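Local atomic coordinates of putative Lipoprotein (Shewanella oneidensis, PDB entry 3U24), a protein that is of unknown function but binds zinc and calcium ions and, as a DUF885-family lipoprotein related to zinc metallopeptidases, may itself be a peptidase. Residues S119-V123 with Y155-A159; D53-I58 with R148-A154; N122-A128 with A181-F185; T67-V71 with M104-T109. One frame throughout, in Å; residues are numbered along the deposited sequence.

Contact 1. Residues S119-V123 with Y155-A159. With EDO (1,2-ethanediol), chain S; EDO (1,2-ethanediol), chain P.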
loop_
_atom_site.group_PDB
_atom_site.type_symbol
_atom_site.label_atom_id
_atom_site.label_comp_id
_atom_site.label_asym_id
_atom_site.label_seq_id
_atom_site.Cartn_x
_atom_site.Cartn_y
_atom_site.Cartn_z
ATOM N N SER A 119 10.637 13.069 9.009
ATOM C CA SER A 119 9.460 13.252 8.192
ATOM C C SER A 119 8.185 12.810 8.912
ATOM O O SER A 119 7.090 13.175 8.492
ATOM C CB SER A 119 9.579 12.571 6.830
ATOM O OG SER A 119 9.325 11.185 6.937
ATOM N N SER A 120 8.302 12.039 9.989
ATOM C CA SER A 120 7.107 11.666 10.751
ATOM C C SER A 120 6.483 12.867 11.563
ATOM O O SER A 120 5.363 12.761 12.073
ATOM C CB SER A 120 7.411 10.440 11.627
ATOM O OG SER A 120 8.506 10.651 12.488
ATOM N N TYR A 121 7.168 14.019 11.598
ATOM C CA TYR A 121 6.651 15.212 12.225
ATOM C C TYR A 121 6.204 16.235 11.189
ATOM O O TYR A 121 7.007 16.957 10.574
ATOM C CB TYR A 121 7.698 15.804 13.146
ATOM C CG TYR A 121 8.180 14.816 14.173
ATOM C CD1 TYR A 121 7.479 14.631 15.339
ATOM C CD2 TYR A 121 9.299 14.038 13.960
ATOM C CE1 TYR A 121 7.886 13.728 16.280
ATOM C CE2 TYR A 121 9.730 13.139 14.903
ATOM C CZ TYR A 121 9.028 13.002 16.077
ATOM O OH TYR A 121 9.402 12.118 17.063
ATOM N N ASN A 122 4.900 16.302 10.997
ATOM C CA ASN A 122 4.293 17.213 10.001
ATOM C C ASN A 122 2.802 17.353 10.308
ATOM O O ASN A 122 2.073 16.362 10.314
ATOM C CB ASN A 122 4.490 16.654 8.577
ATOM C CG ASN A 122 4.079 17.645 7.469
ATOM O OD1 ASN A 122 3.332 18.630 7.691
ATOM N ND2 ASN A 122 4.580 17.379 6.244
ATOM N N VAL A 123 2.354 18.566 10.586
ATOM C CA VAL A 123 0.911 18.744 10.928
ATOM C C VAL A 123 -0.027 18.789 9.696
ATOM O O VAL A 123 -1.245 18.699 9.840
ATOM C CB VAL A 123 0.701 19.994 11.816
ATOM C CG1 VAL A 123 1.588 19.896 13.052
ATOM C CG2 VAL A 123 1.003 21.272 11.026
ATOM N N TYR A 155 4.026 21.131 19.029
ATOM C CA TYR A 155 4.208 19.947 18.207
ATOM C C TYR A 155 5.614 19.950 17.633
ATOM O O TYR A 155 6.274 18.975 17.723
ATOM C CB TYR A 155 3.171 19.944 17.077
ATOM C CG TYR A 155 3.265 18.784 16.138
ATOM C CD1 TYR A 155 4.157 18.799 15.079
ATOM C CD2 TYR A 155 2.483 17.664 16.316
ATOM C CE1 TYR A 155 4.252 17.711 14.197
ATOM C CE2 TYR A 155 2.564 16.546 15.445
ATOM C CZ TYR A 155 3.448 16.582 14.389
ATOM O OH TYR A 155 3.539 15.508 13.516
ATOM N N TYR A 156 6.054 21.056 17.032
ATOM C CA TYR A 156 7.370 21.079 16.426
ATOM C C TYR A 156 8.529 21.216 17.458
ATOM O O TYR A 156 9.617 20.684 17.208
ATOM C CB TYR A 156 7.446 22.138 15.310
ATOM C CG TYR A 156 6.647 21.776 14.048
ATOM C CD1 TYR A 156 7.090 20.793 13.197
ATOM C CD2 TYR A 156 5.464 22.433 13.722
ATOM C CE1 TYR A 156 6.372 20.436 12.069
ATOM C CE2 TYR A 156 4.735 22.098 12.579
ATOM C CZ TYR A 156 5.201 21.076 11.770
ATOM O OH TYR A 156 4.545 20.734 10.614
ATOM N N ALA A 157 8.302 21.920 18.572
ATOM C CA ALA A 157 9.248 21.851 19.722
ATOM C C ALA A 157 9.467 20.397 20.180
ATOM O O ALA A 157 10.608 20.007 20.431
ATOM C CB ALA A 157 8.806 22.728 20.926
ATOM N N ALA A 158 8.380 19.623 20.294
ATOM C CA ALA A 158 8.469 18.199 20.639
ATOM C C ALA A 158 9.294 17.414 19.584
ATOM O O ALA A 158 10.125 16.539 19.907
ATOM C CB ALA A 158 7.058 17.576 20.788
ATOM N N ALA A 159 9.066 17.753 18.328
ATOM C CA ALA A 159 9.766 17.099 17.236
ATOM C C ALA A 159 11.267 17.300 17.426
ATOM O O ALA A 159 12.018 16.348 17.389
ATOM C CB ALA A 159 9.332 17.681 15.890
HETATM C C1 EDO S . 2.421 11.792 9.902
HETATM O O1 EDO S . 2.218 13.058 10.562
HETATM C C2 EDO S . 3.635 11.837 8.958
HETATM O O2 EDO S . 3.460 12.723 7.840
HETATM C C1 EDO P . -0.952 14.369 11.352
HETATM O O1 EDO P . -0.625 15.413 10.418
HETATM C C2 EDO P . -0.530 14.698 12.798
HETATM O O2 EDO P . -1.419 15.682 13.326
#
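A loop-to-helix contact, largely buried, holds the loop between helices 113-116 and 124-131 against helix 152-162 in this mainly alpha-helical fold. Two successive tyrosines of the helix supply hydroxyls to the extended backbone that runs into helix 124-131. Asn-122 N donates to Tyr-155 OH at 3.0 Å, and Val-123 N donates to Tyr-156 OH at 3.1 Å, the latter almost straight (169°). Two consecutive loop amides are thus paired with side-chain oxygens. Tyr-156 OH is also hydrogen-bonded to Asn-178 of helix 168-179, whose ND2 reaches back to Tyr-121 O, so a third helix joins the network. The Asn-122 side chain is occupied elsewhere: its OD1 accepts from Ala-124 N as a cap on the oncoming helix.

Aromatic packing surrounds these bonds. Tyr-121 lays one ring face against Ala-159, with the CB of Ala-159 3.9 Å from the ring centroid in a CH-pi contact. The Tyr-121 OH lies beyond, bonded to Trp-114 O and Asn-162 ND2, while Tyr-121 CB approaches Tyr-155 CE1 at 4.1 Å. A second CH-pi contact is more nearly centred: Val-123 CG1 sits 3.6 Å from the centroid of the Tyr-155 ring, only 17° off the ring normal.

Contact 2. Residues D53-I58 with R148-A154. With EDO (1,2-ethanediol), chain Y; EDO (1,2-ethanediol), chain P.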
loop_
_atom_site.group_PDB
_atom_site.type_symbol
_atom_site.label_atom_id
_atom_site.label_comp_id
_atom_site.label_asym_id
_atom_site.label_seq_id
_atom_site.Cartn_x
_atom_site.Cartn_y
_atom_site.Cartn_z
ATOM N N ASP A 53 -11.397 16.336 16.254
ATOM C CA ASP A 53 -10.551 16.921 15.244
ATOM C C ASP A 53 -9.804 18.152 15.770
ATOM O O ASP A 53 -8.764 18.526 15.244
ATOM C CB ASP A 53 -11.375 17.327 14.037
ATOM C CG ASP A 53 -11.976 16.142 13.284
ATOM O OD1 ASP A 53 -11.615 14.965 13.550
ATOM O OD2 ASP A 53 -12.830 16.413 12.388
ATOM N N GLY A 54 -10.317 18.778 16.818
ATOM C CA GLY A 54 -9.665 19.935 17.381
ATOM C C GLY A 54 -8.441 19.685 18.247
ATOM O O GLY A 54 -7.815 20.636 18.718
ATOM N N TYR A 55 -8.106 18.420 18.461
ATOM C CA TYR A 55 -7.046 18.032 19.379
ATOM C C TYR A 55 -5.855 17.554 18.594
ATOM O O TYR A 55 -5.932 16.557 17.900
ATOM C CB TYR A 55 -7.529 16.889 20.263
ATOM C CG TYR A 55 -6.518 16.512 21.308
ATOM C CD1 TYR A 55 -6.382 17.280 22.451
ATOM C CD2 TYR A 55 -5.663 15.425 21.138
ATOM C CE1 TYR A 55 -5.440 16.972 23.418
ATOM C CE2 TYR A 55 -4.711 15.100 22.103
ATOM C CZ TYR A 55 -4.616 15.886 23.238
ATOM O OH TYR A 55 -3.704 15.622 24.207
ATOM N N LEU A 56 -4.747 18.270 18.684
ATOM C CA LEU A 56 -3.508 17.865 18.032
ATOM C C LEU A 56 -2.650 17.187 19.071
ATOM O O LEU A 56 -2.249 17.822 20.027
ATOM C CB LEU A 56 -2.770 19.081 17.489
ATOM C CG LEU A 56 -1.431 18.873 16.794
ATOM C CD1 LEU A 56 -1.579 18.030 15.544
ATOM C CD2 LEU A 56 -0.799 20.229 16.494
ATOM N N GLU A 57 -2.363 15.903 18.876
ATOM C CA GLU A 57 -1.492 15.173 19.808
ATOM C C GLU A 57 -0.081 15.714 19.693
ATOM O O GLU A 57 0.391 15.959 18.598
ATOM C CB GLU A 57 -1.477 13.667 19.517
ATOM C CG GLU A 57 -2.871 13.033 19.481
ATOM C CD GLU A 57 -3.416 12.824 18.050
ATOM O OE1 GLU A 57 -3.268 13.737 17.192
ATOM O OE2 GLU A 57 -3.999 11.749 17.782
ATOM N N ILE A 58 0.559 15.967 20.822
ATOM C CA ILE A 58 1.936 16.432 20.840
ATOM C C ILE A 58 2.783 15.172 20.958
ATOM O O ILE A 58 2.615 14.375 21.897
ATOM C CB ILE A 58 2.196 17.405 21.994
ATOM C CG1 ILE A 58 1.351 18.675 21.806
ATOM C CG2 ILE A 58 3.682 17.806 22.053
ATOM C CD1 ILE A 58 0.962 19.367 23.099
ATOM N N ARG A 148 -7.271 23.117 16.529
ATOM C CA ARG A 148 -6.113 22.270 16.234
ATOM C C ARG A 148 -4.807 23.064 16.040
ATOM O O ARG A 148 -3.709 22.532 16.217
ATOM C CB ARG A 148 -6.429 21.381 15.017
ATOM C CG ARG A 148 -5.475 20.216 14.748
ATOM C CD ARG A 148 -5.801 19.495 13.430
ATOM N NE ARG A 148 -4.980 18.304 13.269
ATOM C CZ ARG A 148 -5.299 17.115 13.786
ATOM N NH1 ARG A 148 -6.462 16.940 14.452
ATOM N NH2 ARG A 148 -4.468 16.088 13.628
HETATM N N MSE A 149 -4.928 24.327 15.629
HETATM C CA MSE A 149 -3.757 25.200 15.485
HETATM C C MSE A 149 -3.052 25.584 16.816
HETATM O O MSE A 149 -1.840 25.894 16.795
HETATM C CB MSE A 149 -4.110 26.478 14.695
HETATM C CG MSE A 149 -4.339 26.234 13.211
HETATM SE SE MSE A 149 -4.505 27.925 12.219
HETATM C CE MSE A 149 -6.081 28.624 13.159
ATOM N N GLU A 150 -3.794 25.530 17.933
ATOM C CA GLU A 150 -3.309 25.976 19.253
ATOM C C GLU A 150 -1.923 25.474 19.516
ATOM O O GLU A 150 -1.028 26.269 19.782
ATOM C CB GLU A 150 -4.178 25.469 20.413
ATOM C CG GLU A 150 -5.326 26.387 20.852
ATOM C CD GLU A 150 -6.326 25.723 21.834
ATOM O OE1 GLU A 150 -7.146 24.843 21.387
ATOM O OE2 GLU A 150 -6.297 26.115 23.042
ATOM N N ASN A 151 -1.747 24.163 19.396
ATOM C CA ASN A 151 -0.482 23.499 19.757
ATOM C C ASN A 151 0.528 23.206 18.646
ATOM O O ASN A 151 1.448 22.430 18.845
ATOM C CB ASN A 151 -0.788 22.254 20.607
ATOM C CG ASN A 151 -1.328 22.657 21.979
ATOM O OD1 ASN A 151 -0.809 23.610 22.582
ATOM N ND2 ASN A 151 -2.417 22.056 22.410
ATOM N N ILE A 152 0.422 23.896 17.536
ATOM C CA ILE A 152 1.407 23.717 16.489
ATOM C C ILE A 152 2.845 24.036 16.939
ATOM O O ILE A 152 3.755 23.290 16.585
ATOM C CB ILE A 152 1.032 24.458 15.172
ATOM C CG1 ILE A 152 -0.132 23.718 14.505
ATOM C CG2 ILE A 152 2.233 24.578 14.230
ATOM C CD1 ILE A 152 -0.776 24.405 13.318
ATOM N N PRO A 153 3.062 25.146 17.681
ATOM C CA PRO A 153 4.466 25.400 18.136
ATOM C C PRO A 153 4.967 24.270 19.002
ATOM O O PRO A 153 6.110 23.812 18.870
ATOM C CB PRO A 153 4.337 26.685 18.947
ATOM C CG PRO A 153 3.265 27.434 18.196
ATOM C CD PRO A 153 2.247 26.364 17.808
ATOM N N ALA A 154 4.093 23.798 19.875
ATOM C CA ALA A 154 4.476 22.698 20.801
ATOM C C ALA A 154 4.803 21.408 20.065
ATOM O O ALA A 154 5.678 20.675 20.446
ATOM C CB ALA A 154 3.379 22.434 21.811
HETATM C C1 EDO Y . 0.198 26.413 23.097
HETATM O O1 EDO Y . -0.356 27.119 21.968
HETATM C C2 EDO Y . 1.509 25.639 22.836
HETATM O O2 EDO Y . 1.941 25.598 21.454
HETATM C C1 EDO P . -0.952 14.369 11.352
HETATM O O1 EDO P . -0.625 15.413 10.418
HETATM C C2 EDO P . -0.530 14.698 12.798
HETATM O O2 EDO P . -1.419 15.682 13.326
HETATM O O HOH W 1 -7.337 14.740 16.158
#
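Arg-148, at the end of helix 138-148, stretches its side chain alongside the loop 53-58 with chi1 to chi3 all t, then turns the guanidinium by a chi4 of 85°. This side chain, extended through chi3, brings NH1 to Asp-53 O, a 2.9 Å hydrogen bond, and a water bridges the same NH1 to Tyr-55 O, each leg 2.9 Å long. NH2 bonds Thr-42 and O2 of an ethanediol. Glu-57, with chi2 between wells, leaves OE1 4.4 Å from Arg-148 NH2, well out of the guanidinium plane; its carboxylate instead bonds Thr-42 and Ser-40.

Farther along, Leu-56 adopts the tp rotamer, setting CD2 3.7 Å from Arg-148 O and, at the turn 149-152, 4.1 Å from Ile-152 CG1. Ile-58, mt, directs CD1 to Ala-154 CB at 4.1 Å and to Asn-151 CG at 4.2 Å, at the start of helix 152-162.

The contact lies beside the His-50/Glu-133 zinc site. Arg-148 meets the loop through one direct hydrogen bond, to Asp-53 O, and one water-mediated link, to Tyr-55 O, with no salt bridge; the Asp-53 carboxylate, not engaged by Arg-148, hydrogen-bonds the zinc ligand His-50 through OD2.

Contact 3. Residues N122-A128 with A181-F185. With EDO (1,2-ethanediol), chain P; EDO (1,2-ethanediol), chain S.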
loop_
_atom_site.group_PDB
_atom_site.type_symbol
_atom_site.label_atom_id
_atom_site.label_comp_id
_atom_site.label_asym_id
_atom_site.label_seq_id
_atom_site.Cartn_x
_atom_site.Cartn_y
_atom_site.Cartn_z
ATOM N N ASN A 122 4.900 16.302 10.997
ATOM C CA ASN A 122 4.293 17.213 10.001
ATOM C C ASN A 122 2.802 17.353 10.308
ATOM O O ASN A 122 2.073 16.362 10.314
ATOM C CB ASN A 122 4.490 16.654 8.577
ATOM C CG ASN A 122 4.079 17.645 7.469
ATOM O OD1 ASN A 122 3.332 18.630 7.691
ATOM N ND2 ASN A 122 4.580 17.379 6.244
ATOM N N VAL A 123 2.354 18.566 10.586
ATOM C CA VAL A 123 0.911 18.744 10.928
ATOM C C VAL A 123 -0.027 18.789 9.696
ATOM O O VAL A 123 -1.245 18.699 9.840
ATOM C CB VAL A 123 0.701 19.994 11.816
ATOM C CG1 VAL A 123 1.588 19.896 13.052
ATOM C CG2 VAL A 123 1.003 21.272 11.026
ATOM N N ALA A 124 0.533 18.888 8.504
ATOM C CA ALA A 124 -0.252 19.247 7.306
ATOM C C ALA A 124 -1.371 18.231 7.041
ATOM O O ALA A 124 -2.544 18.616 6.814
ATOM C CB ALA A 124 0.671 19.398 6.075
ATOM N N GLY A 125 -1.010 16.949 7.133
ATOM C CA GLY A 125 -1.886 15.822 6.877
ATOM C C GLY A 125 -3.209 15.855 7.636
ATOM O O GLY A 125 -4.291 15.694 7.054
ATOM N N GLY A 126 -3.137 16.065 8.929
ATOM C CA GLY A 126 -4.351 16.101 9.745
ATOM C C GLY A 126 -5.256 17.284 9.378
ATOM O O GLY A 126 -6.491 17.162 9.325
ATOM N N PHE A 127 -4.622 18.423 9.099
ATOM C CA PHE A 127 -5.355 19.604 8.702
ATOM C C PHE A 127 -6.007 19.407 7.344
ATOM O O PHE A 127 -7.153 19.777 7.186
ATOM C CB PHE A 127 -4.465 20.857 8.732
ATOM C CG PHE A 127 -4.273 21.411 10.119
ATOM C CD1 PHE A 127 -5.181 22.305 10.640
ATOM C CD2 PHE A 127 -3.192 21.031 10.895
ATOM C CE1 PHE A 127 -5.014 22.824 11.908
ATOM C CE2 PHE A 127 -3.008 21.556 12.162
ATOM C CZ PHE A 127 -3.920 22.443 12.676
ATOM N N ALA A 128 -5.302 18.805 6.383
ATOM C CA ALA A 128 -5.874 18.576 5.038
ATOM C C ALA A 128 -7.089 17.657 5.121
ATOM O O ALA A 128 -8.084 17.913 4.456
ATOM C CB ALA A 128 -4.813 18.024 4.062
ATOM N N ALA A 181 3.243 22.106 3.704
ATOM C CA ALA A 181 2.224 22.542 4.674
ATOM C C ALA A 181 1.540 23.858 4.223
ATOM O O ALA A 181 0.356 24.058 4.517
ATOM C CB ALA A 181 2.784 22.677 6.082
ATOM N N PHE A 182 2.259 24.716 3.489
ATOM C CA PHE A 182 1.689 25.975 3.022
ATOM C C PHE A 182 0.684 25.875 1.897
ATOM O O PHE A 182 0.020 26.842 1.605
ATOM C CB PHE A 182 2.777 26.996 2.712
ATOM C CG PHE A 182 3.471 27.463 3.950
ATOM C CD1 PHE A 182 2.788 28.238 4.874
ATOM C CD2 PHE A 182 4.750 27.021 4.256
ATOM C CE1 PHE A 182 3.406 28.637 6.059
ATOM C CE2 PHE A 182 5.375 27.426 5.412
ATOM C CZ PHE A 182 4.702 28.216 6.334
ATOM N N SER A 183 0.519 24.712 1.296
ATOM C CA SER A 183 -0.600 24.552 0.392
ATOM C C SER A 183 -1.915 24.273 1.193
ATOM O O SER A 183 -2.995 24.279 0.632
ATOM C CB SER A 183 -0.297 23.461 -0.605
ATOM O OG SER A 183 -0.395 22.244 0.056
ATOM N N VAL A 184 -1.791 24.039 2.498
ATOM C CA VAL A 184 -2.926 23.884 3.402
ATOM C C VAL A 184 -3.080 25.191 4.183
ATOM O O VAL A 184 -4.163 25.780 4.204
ATOM C CB VAL A 184 -2.692 22.687 4.361
ATOM C CG1 VAL A 184 -3.809 22.573 5.399
ATOM C CG2 VAL A 184 -2.530 21.379 3.572
ATOM N N PHE A 185 -1.993 25.669 4.800
ATOM C CA PHE A 185 -1.992 26.949 5.502
ATOM C C PHE A 185 -1.787 28.093 4.501
ATOM O O PHE A 185 -0.740 28.741 4.484
ATOM C CB PHE A 185 -0.977 26.976 6.663
ATOM C CG PHE A 185 -1.312 26.000 7.757
ATOM C CD1 PHE A 185 -2.258 26.317 8.713
ATOM C CD2 PHE A 185 -0.769 24.727 7.778
ATOM C CE1 PHE A 185 -2.614 25.392 9.707
ATOM C CE2 PHE A 185 -1.133 23.797 8.747
ATOM C CZ PHE A 185 -2.060 24.123 9.710
HETATM C C1 EDO P . -0.952 14.369 11.352
HETATM O O1 EDO P . -0.625 15.413 10.418
HETATM C C2 EDO P . -0.530 14.698 12.798
HETATM O O2 EDO P . -1.419 15.682 13.326
HETATM C C1 EDO S . 2.421 11.792 9.902
HETATM O O1 EDO S . 2.218 13.058 10.562
HETATM C C2 EDO S . 3.635 11.837 8.958
HETATM O O2 EDO S . 3.460 12.723 7.840
#
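The capped start of helix 124-131 packs here on the turn that follows helix 168-179. Asn-122 leads off: its OD1 accepts from Ala-124 N at 2.9 Å, closing an Asx turn that satisfies an amide at the beginning of the helix. Val-123 then reaches the Phe-185 ring, CG2 to CE2 4.0 Å. Ala-124 lies closest to the other backbone, its CB 3.8 Å from Ala-181 CA, a small residue on each side permitting the approach. Gly-125 and Gly-126 make no contact with 181-185, and Gly-126 N bonds O1 of an ethanediol that also donates to Asn-122 O.

One turn on, Phe-127 sets CB 3.8 Å from Val-184 CG1 and offers a ring face to the edge of Phe-185. This T-shaped pair has centroids 4.8 Å apart and planes at 66°, and Ile-152 and Met-149 flank both rings. No hydrogen bond crosses between the segments. Ala-128 completes the interface, its CB 4.1 Å from Val-184 CG2.

Contact 4. Residues T67-V71 with M104-T109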
loop_
_atom_site.group_PDB
_atom_site.type_symbol
_atom_site.label_atom_id
_atom_site.label_comp_id
_atom_site.label_asym_id
_atom_site.label_seq_id
_atom_site.Cartn_x
_atom_site.Cartn_y
_atom_site.Cartn_z
ATOM N N THR A 67 1.038 5.760 25.193
ATOM C CA THR A 67 0.809 4.701 24.202
ATOM C C THR A 67 1.208 3.365 24.788
ATOM O O THR A 67 0.455 2.406 24.681
ATOM C CB THR A 67 1.524 4.975 22.869
ATOM O OG1 THR A 67 0.972 6.173 22.324
ATOM C CG2 THR A 67 1.345 3.832 21.856
ATOM N N LEU A 68 2.334 3.312 25.476
ATOM C CA LEU A 68 2.756 2.055 26.081
ATOM C C LEU A 68 1.822 1.601 27.212
ATOM O O LEU A 68 1.629 0.398 27.377
ATOM C CB LEU A 68 4.195 2.108 26.587
ATOM C CG LEU A 68 5.321 2.253 25.576
ATOM C CD1 LEU A 68 6.645 2.524 26.318
ATOM C CD2 LEU A 68 5.397 1.032 24.682
ATOM N N ALA A 69 1.249 2.538 27.983
ATOM C CA ALA A 69 0.259 2.168 29.012
ATOM C C ALA A 69 -1.020 1.608 28.332
ATOM O O ALA A 69 -1.681 0.729 28.871
ATOM C CB ALA A 69 -0.099 3.380 29.902
ATOM N N PHE A 70 -1.367 2.122 27.160
ATOM C CA PHE A 70 -2.515 1.601 26.435
ATOM C C PHE A 70 -2.231 0.189 25.925
ATOM O O PHE A 70 -3.086 -0.660 26.049
ATOM C CB PHE A 70 -2.901 2.554 25.314
ATOM C CG PHE A 70 -3.881 2.014 24.321
ATOM C CD1 PHE A 70 -3.439 1.335 23.194
ATOM C CD2 PHE A 70 -5.236 2.247 24.473
ATOM C CE1 PHE A 70 -4.320 0.860 22.259
ATOM C CE2 PHE A 70 -6.117 1.810 23.501
ATOM C CZ PHE A 70 -5.660 1.101 22.408
ATOM N N VAL A 71 -1.041 -0.043 25.360
ATOM C CA VAL A 71 -0.659 -1.366 24.898
ATOM C C VAL A 71 -0.777 -2.363 26.062
ATOM O O VAL A 71 -1.433 -3.394 25.951
ATOM C CB VAL A 71 0.773 -1.373 24.293
ATOM C CG1 VAL A 71 1.276 -2.788 24.119
ATOM C CG2 VAL A 71 0.794 -0.609 22.961
HETATM N N MSE A 104 3.018 -1.664 17.877
HETATM C CA MSE A 104 3.060 -0.317 18.500
HETATM C C MSE A 104 4.151 -0.202 19.558
HETATM O O MSE A 104 4.942 0.758 19.540
HETATM C CB MSE A 104 1.710 0.116 19.085
HETATM C CG MSE A 104 0.613 0.343 18.017
HETATM SE SE MSE A 104 -1.225 0.429 18.739
HETATM C CE MSE A 104 -0.937 1.983 19.888
ATOM N N ALA A 105 4.197 -1.167 20.471
ATOM C CA ALA A 105 5.187 -1.179 21.528
ATOM C C ALA A 105 6.595 -1.211 20.934
ATOM O O ALA A 105 7.490 -0.475 21.364
ATOM C CB ALA A 105 4.971 -2.357 22.474
ATOM N N TRP A 106 6.770 -2.090 19.959
ATOM C CA TRP A 106 8.046 -2.299 19.336
ATOM C C TRP A 106 8.498 -1.084 18.571
ATOM O O TRP A 106 9.663 -0.788 18.610
ATOM C CB TRP A 106 7.985 -3.519 18.431
ATOM C CG TRP A 106 9.183 -3.720 17.526
ATOM C CD1 TRP A 106 10.366 -4.422 17.802
ATOM C CD2 TRP A 106 9.348 -3.215 16.158
ATOM N NE1 TRP A 106 11.199 -4.389 16.715
ATOM C CE2 TRP A 106 10.634 -3.710 15.693
ATOM C CE3 TRP A 106 8.540 -2.500 15.275
ATOM C CZ2 TRP A 106 11.107 -3.440 14.406
ATOM C CZ3 TRP A 106 9.022 -2.223 13.968
ATOM C CH2 TRP A 106 10.286 -2.675 13.553
ATOM N N ASP A 107 7.588 -0.381 17.888
ATOM C CA ASP A 107 7.911 0.885 17.243
ATOM C C ASP A 107 8.481 1.906 18.225
ATOM O O ASP A 107 9.419 2.633 17.889
ATOM C CB ASP A 107 6.691 1.543 16.550
ATOM C CG ASP A 107 6.435 1.000 15.117
ATOM O OD1 ASP A 107 7.409 0.619 14.434
ATOM O OD2 ASP A 107 5.250 0.961 14.661
ATOM N N ILE A 108 7.891 1.966 19.422
ATOM C CA ILE A 108 8.324 2.913 20.424
ATOM C C ILE A 108 9.641 2.482 21.047
ATOM O O ILE A 108 10.515 3.309 21.242
ATOM C CB ILE A 108 7.249 3.153 21.490
ATOM C CG1 ILE A 108 6.089 3.961 20.864
ATOM C CG2 ILE A 108 7.838 3.817 22.724
ATOM C CD1 ILE A 108 4.815 3.834 21.667
ATOM N N THR A 109 9.806 1.204 21.362
ATOM C CA THR A 109 10.953 0.830 22.184
ATOM C C THR A 109 12.171 0.340 21.400
ATOM O O THR A 109 13.254 0.287 21.955
ATOM C CB THR A 109 10.540 -0.227 23.241
ATOM O OG1 THR A 109 10.077 -1.401 22.568
ATOM C CG2 THR A 109 9.406 0.310 24.126
#
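Helices 61-79 and 88-111 run past each other in roughly opposite directions, their local axes 9.8 Å apart at closest approach and at 148°. Leu-68 is one prominent bump: CD2 rests over Ala-105, 3.9 Å from its CA, and meets Thr-109 CG2 at 4.1 Å, while CD1 touches Ile-108 CG2 at 4.0 Å. The hollow exists because Ala-105 is small, and Val-71 borders it too, with CG1 4.1 Å from Ala-105 CB.

Met-104, a selenomethionine, is the reciprocal projection. It fits among Thr-67, Phe-70 and Val-71, with CB 4.0 Å from Val-71 CG2 and CE 3.5 Å from Thr-67 CG2. That same Thr-67 methyl meets Ile-108 CD1, also at 3.5 Å, whereas Thr-67 OG1 bonds back to Gly-63 O. Beyond Met-104, Phe-70 continues onto helix 25-39.

No hydrogen bond crosses between the segments. Consecutive helices joined by interlocking apolar side chains spaced three and four apart are typical of an antiparallel alpha-helical hairpin.

All four contacts fall within the first third of the chain. Contacts 1, 2 and 3 form one cluster, centres 11 to 12 Å apart. Contacts 1 and 2 share helix 152-162, and contacts 1 and 3 share Asn-122 and Val-123. Direct packing fuses them further: Leu-56 CD2 lies 4.0 Å from Tyr-155 CB, and Phe-127 CZ 3.4 Å from Arg-148 CG. Contact 4 stands apart, its centre 19 to 26 Å from the others, yet in sequence it lies between the two segments of contact 2. The chain thus leaves the cluster after 53-58, makes the hairpin of helices 61-79 and 88-111, and returns at 119-123; within the cluster, contact 2 lies next to the His-50/Glu-133 zinc site.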